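Local coordinates for protein TssK (Serratia sp. FS14, PDB 5Y0E) that probably serves as a trimeric structural component of the baseplate in the bacterial type VI secretion machinery, at residues A[73-78]-A[98-103]; A[119-124]-A[161-166]; A[356-361]-A[430-435]; A[361-366]-A[404-409]. All blocks are in the same frame, centred on the assembly; numbering follows the deposited sequence.

Contact 1 of 4, residues A[73-78]-A[98-103]; sequences TPFRFS and VVLALP
Thr-73 OG1 is held by two hydrogen-bond partners, Asp-71 OD1 and Arg-123 NH2, while across the contact it lies 4.0 Å from Leu-102 CD2. The two hydrogen bonds fix the rotation of the side chain: with OG1 beside the backbone N (chi1 -52°), Thr-73 CG2 swings anti to that N and also comes 4.0 Å from Leu-102 CD2. One leucine methyl thus touches both branches of the threonine, the two side chains crossing at about a right angle. Farther along the strands, Leu-100 reaches out to meet Phe-75 coming the opposite way, Leu-100 CD2 lying 4.1 Å from Phe-75 CE1. Leu-100 CD2 also lies near the plane of the Phe-77 ring, at its edge, 4.5 Å from Phe-77 CE2. No hydrogen bond joins the segments, and even the nearest CA atoms, those of Thr-73 and Leu-102, are 8.9 Å apart, a spacing of layers rather than of paired strands. The alternate residues of 73-78 face elsewhere: Pro-74 and Arg-76 pack on Tyr-30 and Asp-3 of a second subunit. Two separate sheets meet here through buried side chains, their segments steeply crossed at 127°, consistent with the face-to-face packing of two beta sheets.

Contact 2 of 4, residues A[119-124]-A[161-166]; sequences EALARY and AEWTAL
Leu-121 meets Glu-162 and Trp-163 where the loop between strands 112-113 and 124-131 folds over the beginning of strand 163-174, a loop-on-sheet contact at the surface of a mixed beta sheet. The apolar part is carried by the two methyls of Leu-121, which divide the work. Leu-121 CD2 sits beside the indole, 3.7 Å from Trp-163 NE1 and 3.8 Å from Trp-163 CZ2, so that it lies by the CE2 corner, where NE1 and CZ2 join the fused bond; the two side chains cross at about a right angle. Leu-121 CD1 turns to the aliphatic base of Glu-162. The indole itself lies across neighbouring strands, touching Ala-101 and Pro-103 on one and Arg-152 and Met-154 on another, while its NE1 side meets Leu-121. Among the touching residues, the charged group is that of Glu-162, whose OE2 forms salt bridges outside the two segments with Arg-106 and Arg-109; Leu-121 also packs on Arg-109. A bend in the glutamate chain (chi2 -45°) lets the carboxylate turn aside while its root remains against the leucine. No hydrogen bond links the two segments, and the meeting with Glu-162 comes down to Leu-121 CD1 resting 4.1 Å from Glu-162 CB.

Contact 3 of 4, residues A[356-361]-A[430-435]; sequences EVLLTH and GEFPGL
The imidazole of His-361 presents its edge to Glu-431, whose carboxylate lies nearly coplanar with it, while Val-357 CG1 stands 4.0 Å above one face of the His-361 ring, toward the rim. Beside this pair, the Phe-432 ring carries Glu-431 CG over one face, and it receives His-361 CB obliquely, 4.2 Å from Phe-432 CZ. Leu-358 CD1 makes a looser approach to the same ring, 4.4 Å from Phe-432 CE2. The bond between the polar groups is short and straight: His-361 ND1 donates to Glu-431 OE2 at 2.8 Å with an N-H...O angle of 175°. The oxygen lies almost exactly in the imidazole plane and is met on its syn side, 15° out of the carboxylate plane. Glu-431 achieves this with CG held between its backbone N and carbonyl carbon (chi1 60°) and an extended chain beyond. OE2 also accepts from Gln-365 NE2, one helical turn farther on, so two side chains of one helix hold a single carboxylate oxygen. Phe-432 opens a type II beta turn ending at Leu-435, with Gly-434 in the positive-phi position. A histidine-carboxylate hydrogen bond beside an aromatic contact here fastens helix 355-365 to the connection between two strands of an antiparallel sheet.

Contact 4 of 4, residues A[361-366]-A[404-409]; sequences HFPAQM and TYFELE
Phe-362 and Phe-406 reach toward each other with different rotamers. On the helix, Phe-362 places CG anti to the backbone N (chi1 -175°); on the strand, Phe-406 sets CG beside its N instead (chi1 -61°). The outcome is a pair of rings near parallel, with planes 25° apart, but slid so far that they barely overlap, their centroids being 5.1 Å apart. The overlap is marginal: Phe-362 CD2 stands over one face of Phe-406, near its rim, 3.8 Å from Phe-406 CE2. The next atom round, Phe-362 CE2, lies 4.0 Å from Phe-406 CD2. Pro-363 reaches another part of the same ring obliquely, Pro-363 CG lying 3.8 Å from Phe-406 CE1. Its backbone N, which carries no hydrogen, makes no bond to the preceding turn, and the helix kinks there, just where these two consecutive residues meet the strand. Met-366 CB packs 4.1 Å above one face of Phe-362, and strand 343-350 adds Leu-347 and Val-349 beside that ring. Leu-387 and Thr-389 border Phe-406. With no hydrogen bond or charge pair between the segments, helix and sheet are held here by dispersion and burial of apolar surface, dependent on shape rather than on directional bonds.

The four contacts fall into two pairs, on opposite sides of the chain's centre; contacts 1 and 3 have centres about 59 Å apart. Contacts 1 and 2 share one sheet, in which strands 96-103 and 163-174 are neighbours, yet contact 1 is buried between two sheets while contact 2 lies at the surface, where the glutamate at its margin turns to arginines outside both segments. Contacts 3 and 4 both use helix 355-365 and share His-361; contact 4 nests within the chain loop closed by contact 3. The buried contacts, 1 and 4, rely on apolar touching across the segments, whereas partly buried contact 3 is the only one with a hydrogen bond between its own segments.

Contact 1 of 4, residues A[73-78]-A[98-103]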
loop_
_atom_site.group_PDB
_atom_site.type_symbol
_atom_site.label_atom_id
_atom_site.label_comp_id
_atom_site.label_asym_id
_atom_site.label_seq_id
_atom_site.Cartn_x
_atom_site.Cartn_y
_atom_site.Cartn_z
ATOM N N THR A 73 -11.539 11.814 -21.542
ATOM C CA THR A 73 -11.777 13.237 -21.554
ATOM C C THR A 73 -11.841 13.778 -20.140
ATOM O O THR A 73 -12.740 13.400 -19.394
ATOM C CB THR A 73 -13.063 13.526 -22.265
ATOM O OG1 THR A 73 -13.032 12.883 -23.531
ATOM C CG2 THR A 73 -13.231 15.010 -22.443
ATOM N N PRO A 74 -10.933 14.654 -19.742
ATOM C CA PRO A 74 -11.056 15.314 -18.441
ATOM C C PRO A 74 -12.149 16.357 -18.452
ATOM O O PRO A 74 -12.489 16.915 -19.491
ATOM C CB PRO A 74 -9.688 15.966 -18.251
ATOM C CG PRO A 74 -9.160 16.134 -19.611
ATOM C CD PRO A 74 -9.706 15.038 -20.450
ATOM N N PHE A 75 -12.695 16.630 -17.275
ATOM C CA PHE A 75 -13.768 17.595 -17.141
ATOM C C PHE A 75 -13.734 18.176 -15.748
ATOM O O PHE A 75 -13.242 17.561 -14.809
ATOM C CB PHE A 75 -15.155 16.983 -17.398
ATOM C CG PHE A 75 -15.532 15.921 -16.414
ATOM C CD1 PHE A 75 -16.150 16.245 -15.231
ATOM C CD2 PHE A 75 -15.226 14.605 -16.661
ATOM C CE1 PHE A 75 -16.449 15.285 -14.328
ATOM C CE2 PHE A 75 -15.534 13.651 -15.765
ATOM C CZ PHE A 75 -16.145 13.984 -14.595
ATOM N N ARG A 76 -14.320 19.357 -15.632
ATOM C CA ARG A 76 -14.414 20.087 -14.383
ATOM C C ARG A 76 -15.485 21.148 -14.567
ATOM O O ARG A 76 -15.469 21.864 -15.565
ATOM C CB ARG A 76 -13.072 20.723 -14.021
ATOM C CG ARG A 76 -13.134 21.663 -12.843
ATOM C CD ARG A 76 -11.784 22.310 -12.582
ATOM N NE ARG A 76 -10.710 21.326 -12.644
ATOM C CZ ARG A 76 -10.271 20.630 -11.598
ATOM N NH1 ARG A 76 -10.805 20.816 -10.398
ATOM N NH2 ARG A 76 -9.294 19.743 -11.749
ATOM N N PHE A 77 -16.424 21.238 -13.632
ATOM C CA PHE A 77 -17.426 22.285 -13.705
ATOM C C PHE A 77 -17.882 22.628 -12.305
ATOM O O PHE A 77 -17.678 21.872 -11.361
ATOM C CB PHE A 77 -18.619 21.897 -14.587
ATOM C CG PHE A 77 -19.445 20.753 -14.059
ATOM C CD1 PHE A 77 -20.317 20.925 -12.999
ATOM C CD2 PHE A 77 -19.373 19.518 -14.649
ATOM C CE1 PHE A 77 -21.072 19.883 -12.527
ATOM C CE2 PHE A 77 -20.135 18.472 -14.186
ATOM C CZ PHE A 77 -20.983 18.656 -13.122
ATOM N N SER A 78 -18.511 23.785 -12.184
ATOM C CA SER A 78 -19.044 24.212 -10.905
ATOM C C SER A 78 -20.095 25.274 -11.150
ATOM O O SER A 78 -19.984 26.073 -12.073
ATOM C CB SER A 78 -17.962 24.754 -9.989
ATOM O OG SER A 78 -18.553 25.272 -8.825
ATOM N N VAL A 98 -28.495 6.527 -12.648
ATOM C CA VAL A 98 -28.264 7.805 -13.301
ATOM C C VAL A 98 -26.770 7.977 -13.542
ATOM O O VAL A 98 -25.957 7.734 -12.649
ATOM C CB VAL A 98 -28.809 8.956 -12.442
ATOM C CG1 VAL A 98 -28.751 10.252 -13.202
ATOM C CG2 VAL A 98 -30.210 8.658 -12.021
ATOM N N VAL A 99 -26.415 8.440 -14.732
ATOM C CA VAL A 99 -25.025 8.572 -15.141
ATOM C C VAL A 99 -24.713 9.996 -15.580
ATOM O O VAL A 99 -25.596 10.795 -15.880
ATOM C CB VAL A 99 -24.677 7.612 -16.283
ATOM C CG1 VAL A 99 -24.950 6.200 -15.874
ATOM C CG2 VAL A 99 -25.468 7.987 -17.515
ATOM N N LEU A 100 -23.421 10.301 -15.612
ATOM C CA LEU A 100 -22.890 11.477 -16.289
ATOM C C LEU A 100 -22.284 11.005 -17.594
ATOM O O LEU A 100 -21.449 10.108 -17.590
ATOM C CB LEU A 100 -21.844 12.174 -15.429
ATOM C CG LEU A 100 -21.217 13.444 -15.992
ATOM C CD1 LEU A 100 -22.302 14.398 -16.402
ATOM C CD2 LEU A 100 -20.303 14.086 -14.979
ATOM N N ALA A 101 -22.755 11.529 -18.703
ATOM C CA ALA A 101 -22.298 11.047 -19.975
ATOM C C ALA A 101 -21.803 12.074 -20.956
ATOM O O ALA A 101 -22.057 13.228 -20.836
ATOM C CB ALA A 101 -23.387 10.227 -20.612
ATOM N N LEU A 102 -21.086 11.599 -21.951
ATOM C CA LEU A 102 -20.526 12.441 -22.970
ATOM C C LEU A 102 -20.466 11.632 -24.208
ATOM O O LEU A 102 -20.174 10.475 -24.158
ATOM C CB LEU A 102 -19.122 12.856 -22.591
ATOM C CG LEU A 102 -18.450 13.752 -23.607
ATOM C CD1 LEU A 102 -19.017 15.141 -23.481
ATOM C CD2 LEU A 102 -16.948 13.751 -23.437
ATOM N N PRO A 103 -20.748 12.243 -25.339
ATOM C CA PRO A 103 -20.714 11.533 -26.599
ATOM C C PRO A 103 -19.307 11.225 -26.990
ATOM O O PRO A 103 -18.418 11.956 -26.668
ATOM C CB PRO A 103 -21.278 12.541 -27.567
ATOM C CG PRO A 103 -22.071 13.444 -26.739
ATOM C CD PRO A 103 -21.313 13.577 -25.485
#

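Contact 2 of 4, residues A[119-124]-A[161-166]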
loop_
_atom_site.group_PDB
_atom_site.type_symbol
_atom_site.label_atom_id
_atom_site.label_comp_id
_atom_site.label_asym_id
_atom_site.label_seq_id
_atom_site.Cartn_x
_atom_site.Cartn_y
_atom_site.Cartn_z
ATOM N N GLU A 119 -30.594 15.081 -28.688
ATOM C CA GLU A 119 -30.118 14.061 -29.605
ATOM C C GLU A 119 -28.985 14.398 -30.587
ATOM O O GLU A 119 -28.948 13.875 -31.677
ATOM C CB GLU A 119 -31.301 13.665 -30.448
ATOM C CG GLU A 119 -32.110 14.874 -30.848
ATOM C CD GLU A 119 -31.927 15.215 -32.300
ATOM O OE1 GLU A 119 -31.866 14.290 -33.117
ATOM O OE2 GLU A 119 -31.854 16.404 -32.631
ATOM N N ALA A 120 -28.059 15.251 -30.217
ATOM C CA ALA A 120 -26.978 15.595 -31.097
ATOM C C ALA A 120 -25.715 15.121 -30.444
ATOM O O ALA A 120 -25.405 15.484 -29.336
ATOM C CB ALA A 120 -26.939 17.080 -31.329
ATOM N N LEU A 121 -24.984 14.294 -31.148
ATOM C CA LEU A 121 -23.770 13.759 -30.599
ATOM C C LEU A 121 -22.513 14.579 -30.705
ATOM O O LEU A 121 -21.445 14.043 -30.870
ATOM C CB LEU A 121 -23.533 12.402 -31.206
ATOM C CG LEU A 121 -24.816 11.621 -31.058
ATOM C CD1 LEU A 121 -24.757 10.404 -31.941
ATOM C CD2 LEU A 121 -24.970 11.224 -29.613
ATOM N N ALA A 122 -22.642 15.877 -30.594
ATOM C CA ALA A 122 -21.498 16.738 -30.636
ATOM C C ALA A 122 -20.898 16.823 -29.260
ATOM O O ALA A 122 -21.591 16.812 -28.291
ATOM C CB ALA A 122 -21.897 18.104 -31.123
ATOM N N ARG A 123 -19.592 16.921 -29.181
ATOM C CA ARG A 123 -18.949 16.989 -27.905
ATOM C C ARG A 123 -18.906 18.388 -27.363
ATOM O O ARG A 123 -18.814 18.585 -26.184
ATOM C CB ARG A 123 -17.546 16.427 -28.001
ATOM C CG ARG A 123 -17.507 14.923 -28.014
ATOM C CD ARG A 123 -16.200 14.358 -28.500
ATOM N NE ARG A 123 -15.129 14.671 -27.593
ATOM C CZ ARG A 123 -14.725 13.888 -26.612
ATOM N NH1 ARG A 123 -15.301 12.739 -26.402
ATOM N NH2 ARG A 123 -13.734 14.258 -25.846
ATOM N N TYR A 124 -19.007 19.371 -28.227
ATOM C CA TYR A 124 -18.920 20.723 -27.758
ATOM C C TYR A 124 -20.020 21.640 -28.208
ATOM O O TYR A 124 -20.605 21.453 -29.240
ATOM C CB TYR A 124 -17.593 21.315 -28.192
ATOM C CG TYR A 124 -16.398 20.700 -27.533
ATOM C CD1 TYR A 124 -15.927 21.189 -26.357
ATOM C CD2 TYR A 124 -15.747 19.637 -28.099
ATOM C CE1 TYR A 124 -14.846 20.639 -25.749
ATOM C CE2 TYR A 124 -14.662 19.078 -27.497
ATOM C CZ TYR A 124 -14.216 19.591 -26.319
ATOM O OH TYR A 124 -13.138 19.048 -25.705
ATOM N N ALA A 161 -23.516 2.884 -27.467
ATOM C CA ALA A 161 -22.095 2.970 -27.786
ATOM C C ALA A 161 -21.652 4.340 -28.262
ATOM O O ALA A 161 -20.457 4.538 -28.463
ATOM C CB ALA A 161 -21.734 1.947 -28.857
ATOM N N GLU A 162 -22.558 5.275 -28.481
ATOM C CA GLU A 162 -22.139 6.610 -28.861
ATOM C C GLU A 162 -21.860 7.479 -27.658
ATOM O O GLU A 162 -21.659 8.684 -27.812
ATOM C CB GLU A 162 -23.190 7.272 -29.753
ATOM C CG GLU A 162 -23.642 6.429 -30.948
ATOM C CD GLU A 162 -22.487 5.772 -31.700
ATOM O OE1 GLU A 162 -22.636 4.602 -32.104
ATOM O OE2 GLU A 162 -21.433 6.411 -31.899
ATOM N N TRP A 163 -21.838 6.902 -26.467
ATOM C CA TRP A 163 -21.561 7.655 -25.261
ATOM C C TRP A 163 -20.611 6.855 -24.398
ATOM O O TRP A 163 -20.595 5.626 -24.456
ATOM C CB TRP A 163 -22.826 7.950 -24.457
ATOM C CG TRP A 163 -23.886 8.678 -25.186
ATOM C CD1 TRP A 163 -24.716 8.183 -26.150
ATOM C CD2 TRP A 163 -24.260 10.044 -24.999
ATOM N NE1 TRP A 163 -25.569 9.162 -26.582
ATOM C CE2 TRP A 163 -25.310 10.314 -25.889
ATOM C CE3 TRP A 163 -23.806 11.061 -24.173
ATOM C CZ2 TRP A 163 -25.905 11.552 -25.968
ATOM C CZ3 TRP A 163 -24.394 12.282 -24.257
ATOM C CH2 TRP A 163 -25.433 12.522 -25.143
ATOM N N THR A 164 -19.801 7.560 -23.621
ATOM C CA THR A 164 -19.225 6.988 -22.422
ATOM C C THR A 164 -19.847 7.700 -21.244
ATOM O O THR A 164 -20.400 8.787 -21.376
ATOM C CB THR A 164 -17.700 7.108 -22.356
ATOM O OG1 THR A 164 -17.320 8.481 -22.264
ATOM C CG2 THR A 164 -17.048 6.465 -23.543
ATOM N N ALA A 165 -19.769 7.071 -20.084
ATOM C CA ALA A 165 -20.475 7.623 -18.946
ATOM C C ALA A 165 -19.839 7.154 -17.655
ATOM O O ALA A 165 -19.235 6.085 -17.594
ATOM C CB ALA A 165 -21.949 7.226 -18.968
ATOM N N LEU A 166 -20.020 7.955 -16.620
ATOM C CA LEU A 166 -19.637 7.601 -15.270
ATOM C C LEU A 166 -20.891 7.550 -14.413
ATOM O O LEU A 166 -21.744 8.429 -14.508
ATOM C CB LEU A 166 -18.649 8.617 -14.682
ATOM C CG LEU A 166 -17.354 8.960 -15.405
ATOM C CD1 LEU A 166 -16.684 10.118 -14.729
ATOM C CD2 LEU A 166 -16.443 7.787 -15.430
#

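Contact 3 of 4, residues A[356-361]-A[430-435]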
loop_
_atom_site.group_PDB
_atom_site.type_symbol
_atom_site.label_atom_id
_atom_site.label_comp_id
_atom_site.label_asym_id
_atom_site.label_seq_id
_atom_site.Cartn_x
_atom_site.Cartn_y
_atom_site.Cartn_z
ATOM N N GLU A 356 -12.482 0.886 46.356
ATOM C CA GLU A 356 -13.452 1.745 46.984
ATOM C C GLU A 356 -13.365 3.161 46.474
ATOM O O GLU A 356 -14.311 3.901 46.528
ATOM C CB GLU A 356 -13.265 1.724 48.484
ATOM C CG GLU A 356 -13.412 0.348 49.083
ATOM C CD GLU A 356 -12.102 -0.364 49.236
ATOM O OE1 GLU A 356 -11.997 -1.161 50.179
ATOM O OE2 GLU A 356 -11.196 -0.141 48.410
ATOM N N VAL A 357 -12.206 3.531 45.977
ATOM C CA VAL A 357 -12.021 4.854 45.455
ATOM C C VAL A 357 -12.594 4.905 44.074
ATOM O O VAL A 357 -13.282 5.821 43.722
ATOM C CB VAL A 357 -10.541 5.206 45.380
ATOM C CG1 VAL A 357 -10.288 6.203 44.271
ATOM C CG2 VAL A 357 -10.078 5.755 46.708
ATOM N N LEU A 358 -12.335 3.875 43.298
ATOM C CA LEU A 358 -12.828 3.812 41.951
ATOM C C LEU A 358 -14.323 3.756 41.898
ATOM O O LEU A 358 -14.920 4.335 41.035
ATOM C CB LEU A 358 -12.267 2.606 41.240
ATOM C CG LEU A 358 -12.613 2.589 39.773
ATOM C CD1 LEU A 358 -11.750 3.547 39.002
ATOM C CD2 LEU A 358 -12.477 1.201 39.230
ATOM N N LEU A 359 -14.955 3.073 42.830
ATOM C CA LEU A 359 -16.385 2.994 42.793
ATOM C C LEU A 359 -17.061 4.278 43.184
ATOM O O LEU A 359 -18.168 4.535 42.770
ATOM C CB LEU A 359 -16.878 1.870 43.667
ATOM C CG LEU A 359 -16.620 0.513 43.066
ATOM C CD1 LEU A 359 -16.836 -0.526 44.123
ATOM C CD2 LEU A 359 -17.500 0.226 41.882
ATOM N N THR A 360 -16.378 5.102 43.943
ATOM C CA THR A 360 -16.988 6.332 44.361
ATOM C C THR A 360 -16.533 7.516 43.555
ATOM O O THR A 360 -17.330 8.209 42.980
ATOM C CB THR A 360 -16.769 6.580 45.852
ATOM O OG1 THR A 360 -15.392 6.444 46.156
ATOM C CG2 THR A 360 -17.497 5.562 46.642
ATOM N N HIS A 361 -15.246 7.736 43.475
ATOM C CA HIS A 361 -14.767 8.884 42.754
ATOM C C HIS A 361 -14.991 8.887 41.258
ATOM O O HIS A 361 -15.274 9.917 40.688
ATOM C CB HIS A 361 -13.290 9.095 43.029
ATOM C CG HIS A 361 -12.974 9.346 44.465
ATOM N ND1 HIS A 361 -11.796 9.918 44.875
ATOM C CD2 HIS A 361 -13.685 9.107 45.585
ATOM C CE1 HIS A 361 -11.793 10.014 46.187
ATOM N NE2 HIS A 361 -12.926 9.522 46.642
ATOM N N GLY A 430 -8.639 14.170 36.788
ATOM C CA GLY A 430 -7.635 13.121 36.664
ATOM C C GLY A 430 -6.696 12.812 37.813
ATOM O O GLY A 430 -5.572 13.315 37.863
ATOM N N GLU A 431 -7.122 11.941 38.712
ATOM C CA GLU A 431 -6.271 11.389 39.757
ATOM C C GLU A 431 -6.103 9.879 39.600
ATOM O O GLU A 431 -6.005 9.159 40.591
ATOM C CB GLU A 431 -6.848 11.699 41.139
ATOM C CG GLU A 431 -8.252 11.117 41.344
ATOM C CD GLU A 431 -8.607 10.889 42.800
ATOM O OE1 GLU A 431 -7.687 10.717 43.625
ATOM O OE2 GLU A 431 -9.812 10.880 43.127
ATOM N N PHE A 432 -6.071 9.370 38.369
ATOM C CA PHE A 432 -6.279 7.947 38.122
ATOM C C PHE A 432 -5.105 7.332 37.377
ATOM O O PHE A 432 -5.171 7.109 36.163
ATOM C CB PHE A 432 -7.572 7.727 37.355
ATOM C CG PHE A 432 -8.780 8.180 38.094
ATOM C CD1 PHE A 432 -9.218 9.477 37.993
ATOM C CD2 PHE A 432 -9.476 7.308 38.895
ATOM C CE1 PHE A 432 -10.334 9.895 38.673
ATOM C CE2 PHE A 432 -10.594 7.722 39.576
ATOM C CZ PHE A 432 -11.024 9.018 39.464
ATOM N N PRO A 433 -4.037 6.997 38.082
ATOM C CA PRO A 433 -2.911 6.336 37.436
ATOM C C PRO A 433 -3.322 5.036 36.782
ATOM O O PRO A 433 -4.088 4.249 37.338
ATOM C CB PRO A 433 -1.939 6.086 38.594
ATOM C CG PRO A 433 -2.765 6.171 39.802
ATOM C CD PRO A 433 -3.807 7.183 39.517
ATOM N N GLY A 434 -2.775 4.801 35.602
ATOM C CA GLY A 434 -2.980 3.546 34.923
ATOM C C GLY A 434 -4.292 3.415 34.197
ATOM O O GLY A 434 -4.570 2.344 33.664
ATOM N N LEU A 435 -5.085 4.474 34.141
ATOM C CA LEU A 435 -6.418 4.397 33.583
ATOM C C LEU A 435 -6.424 3.713 32.232
ATOM O O LEU A 435 -5.574 3.978 31.386
ATOM C CB LEU A 435 -6.997 5.791 33.453
ATOM C CG LEU A 435 -8.432 5.765 32.957
ATOM C CD1 LEU A 435 -9.288 5.193 34.046
ATOM C CD2 LEU A 435 -8.882 7.146 32.610
#

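Contact 4 of 4, residues A[361-366]-A[404-409]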
loop_
_atom_site.group_PDB
_atom_site.type_symbol
_atom_site.label_atom_id
_atom_site.label_comp_id
_atom_site.label_asym_id
_atom_site.label_seq_id
_atom_site.Cartn_x
_atom_site.Cartn_y
_atom_site.Cartn_z
ATOM N N HIS A 361 -15.246 7.736 43.475
ATOM C CA HIS A 361 -14.767 8.884 42.754
ATOM C C HIS A 361 -14.991 8.887 41.258
ATOM O O HIS A 361 -15.274 9.917 40.688
ATOM C CB HIS A 361 -13.290 9.095 43.029
ATOM C CG HIS A 361 -12.974 9.346 44.465
ATOM N ND1 HIS A 361 -11.796 9.918 44.875
ATOM C CD2 HIS A 361 -13.685 9.107 45.585
ATOM C CE1 HIS A 361 -11.793 10.014 46.187
ATOM N NE2 HIS A 361 -12.926 9.522 46.642
ATOM N N PHE A 362 -14.868 7.756 40.600
ATOM C CA PHE A 362 -15.019 7.759 39.158
ATOM C C PHE A 362 -16.354 8.253 38.663
ATOM O O PHE A 362 -16.414 9.084 37.790
ATOM C CB PHE A 362 -14.738 6.392 38.579
ATOM C CG PHE A 362 -14.760 6.363 37.096
ATOM C CD1 PHE A 362 -13.646 6.665 36.383
ATOM C CD2 PHE A 362 -15.897 6.038 36.427
ATOM C CE1 PHE A 362 -13.659 6.640 35.023
ATOM C CE2 PHE A 362 -15.922 6.017 35.063
ATOM C CZ PHE A 362 -14.800 6.322 34.361
ATOM N N PRO A 363 -17.430 7.744 39.229
ATOM C CA PRO A 363 -18.758 8.143 38.787
ATOM C C PRO A 363 -19.061 9.598 39.032
ATOM O O PRO A 363 -19.920 10.125 38.361
ATOM C CB PRO A 363 -19.677 7.277 39.624
ATOM C CG PRO A 363 -18.846 6.156 40.071
ATOM C CD PRO A 363 -17.503 6.732 40.276
ATOM N N ALA A 364 -18.391 10.226 39.985
ATOM C CA ALA A 364 -18.580 11.624 40.258
ATOM C C ALA A 364 -17.659 12.458 39.398
ATOM O O ALA A 364 -18.068 13.422 38.798
ATOM C CB ALA A 364 -18.305 11.894 41.716
ATOM N N GLN A 365 -16.408 12.060 39.303
ATOM C CA GLN A 365 -15.438 12.820 38.538
ATOM C C GLN A 365 -15.451 12.644 37.031
ATOM O O GLN A 365 -14.660 13.251 36.333
ATOM C CB GLN A 365 -14.048 12.534 39.058
ATOM C CG GLN A 365 -13.713 13.338 40.279
ATOM C CD GLN A 365 -12.879 12.574 41.258
ATOM O OE1 GLN A 365 -13.349 12.193 42.319
ATOM N NE2 GLN A 365 -11.626 12.360 40.916
ATOM N N MET A 366 -16.319 11.797 36.520
ATOM C CA MET A 366 -16.382 11.628 35.098
ATOM C C MET A 366 -17.687 12.217 34.672
ATOM O O MET A 366 -18.734 11.698 34.971
ATOM C CB MET A 366 -16.286 10.163 34.709
ATOM C CG MET A 366 -16.682 9.861 33.277
ATOM S SD MET A 366 -15.589 10.537 32.038
ATOM C CE MET A 366 -14.472 9.190 31.750
ATOM N N THR A 404 -14.226 -2.578 35.947
ATOM C CA THR A 404 -15.532 -2.221 36.438
ATOM C C THR A 404 -16.319 -1.654 35.281
ATOM O O THR A 404 -15.767 -0.963 34.426
ATOM C CB THR A 404 -15.436 -1.209 37.564
ATOM O OG1 THR A 404 -14.673 -1.783 38.614
ATOM C CG2 THR A 404 -16.785 -0.874 38.107
ATOM N N TYR A 405 -17.601 -1.967 35.254
ATOM C CA TYR A 405 -18.466 -1.643 34.140
ATOM C C TYR A 405 -19.551 -0.721 34.643
ATOM O O TYR A 405 -20.295 -1.075 35.559
ATOM C CB TYR A 405 -19.049 -2.907 33.530
ATOM C CG TYR A 405 -17.985 -3.699 32.866
ATOM C CD1 TYR A 405 -17.107 -4.477 33.608
ATOM C CD2 TYR A 405 -17.824 -3.644 31.500
ATOM C CE1 TYR A 405 -16.120 -5.174 33.005
ATOM C CE2 TYR A 405 -16.839 -4.340 30.887
ATOM C CZ TYR A 405 -15.985 -5.099 31.634
ATOM O OH TYR A 405 -15.011 -5.792 30.981
ATOM N N PHE A 406 -19.617 0.459 34.063
ATOM C CA PHE A 406 -20.598 1.459 34.428
ATOM C C PHE A 406 -21.556 1.621 33.272
ATOM O O PHE A 406 -21.135 1.912 32.153
ATOM C CB PHE A 406 -19.920 2.783 34.749
ATOM C CG PHE A 406 -18.980 2.703 35.889
ATOM C CD1 PHE A 406 -19.431 2.858 37.178
ATOM C CD2 PHE A 406 -17.643 2.464 35.677
ATOM C CE1 PHE A 406 -18.576 2.787 38.232
ATOM C CE2 PHE A 406 -16.775 2.390 36.742
ATOM C CZ PHE A 406 -17.245 2.557 38.020
ATOM N N GLU A 407 -22.832 1.418 33.530
ATOM C CA GLU A 407 -23.836 1.778 32.549
ATOM C C GLU A 407 -24.158 3.258 32.692
ATOM O O GLU A 407 -24.154 3.802 33.799
ATOM C CB GLU A 407 -25.086 0.928 32.736
ATOM C CG GLU A 407 -26.140 1.099 31.666
ATOM C CD GLU A 407 -27.019 -0.133 31.533
ATOM O OE1 GLU A 407 -27.063 -0.932 32.493
ATOM O OE2 GLU A 407 -27.650 -0.302 30.468
ATOM N N LEU A 408 -24.392 3.917 31.563
ATOM C CA LEU A 408 -24.873 5.288 31.571
ATOM C C LEU A 408 -26.361 5.311 31.877
ATOM O O LEU A 408 -27.125 4.486 31.372
ATOM C CB LEU A 408 -24.611 5.959 30.231
ATOM C CG LEU A 408 -23.194 6.488 30.021
ATOM C CD1 LEU A 408 -22.200 5.369 29.855
ATOM C CD2 LEU A 408 -23.145 7.398 28.820
ATOM N N GLU A 409 -26.747 6.182 32.795
ATOM C CA GLU A 409 -28.129 6.264 33.201
ATOM C C GLU A 409 -28.870 7.036 32.176
ATOM O O GLU A 409 -28.509 8.146 31.852
ATOM C CB GLU A 409 -28.267 6.945 34.549
ATOM C CG GLU A 409 -27.402 6.344 35.635
ATOM C CD GLU A 409 -27.929 6.606 37.028
ATOM O OE1 GLU A 409 -28.349 7.738 37.306
ATOM O OE2 GLU A 409 -27.929 5.676 37.848
#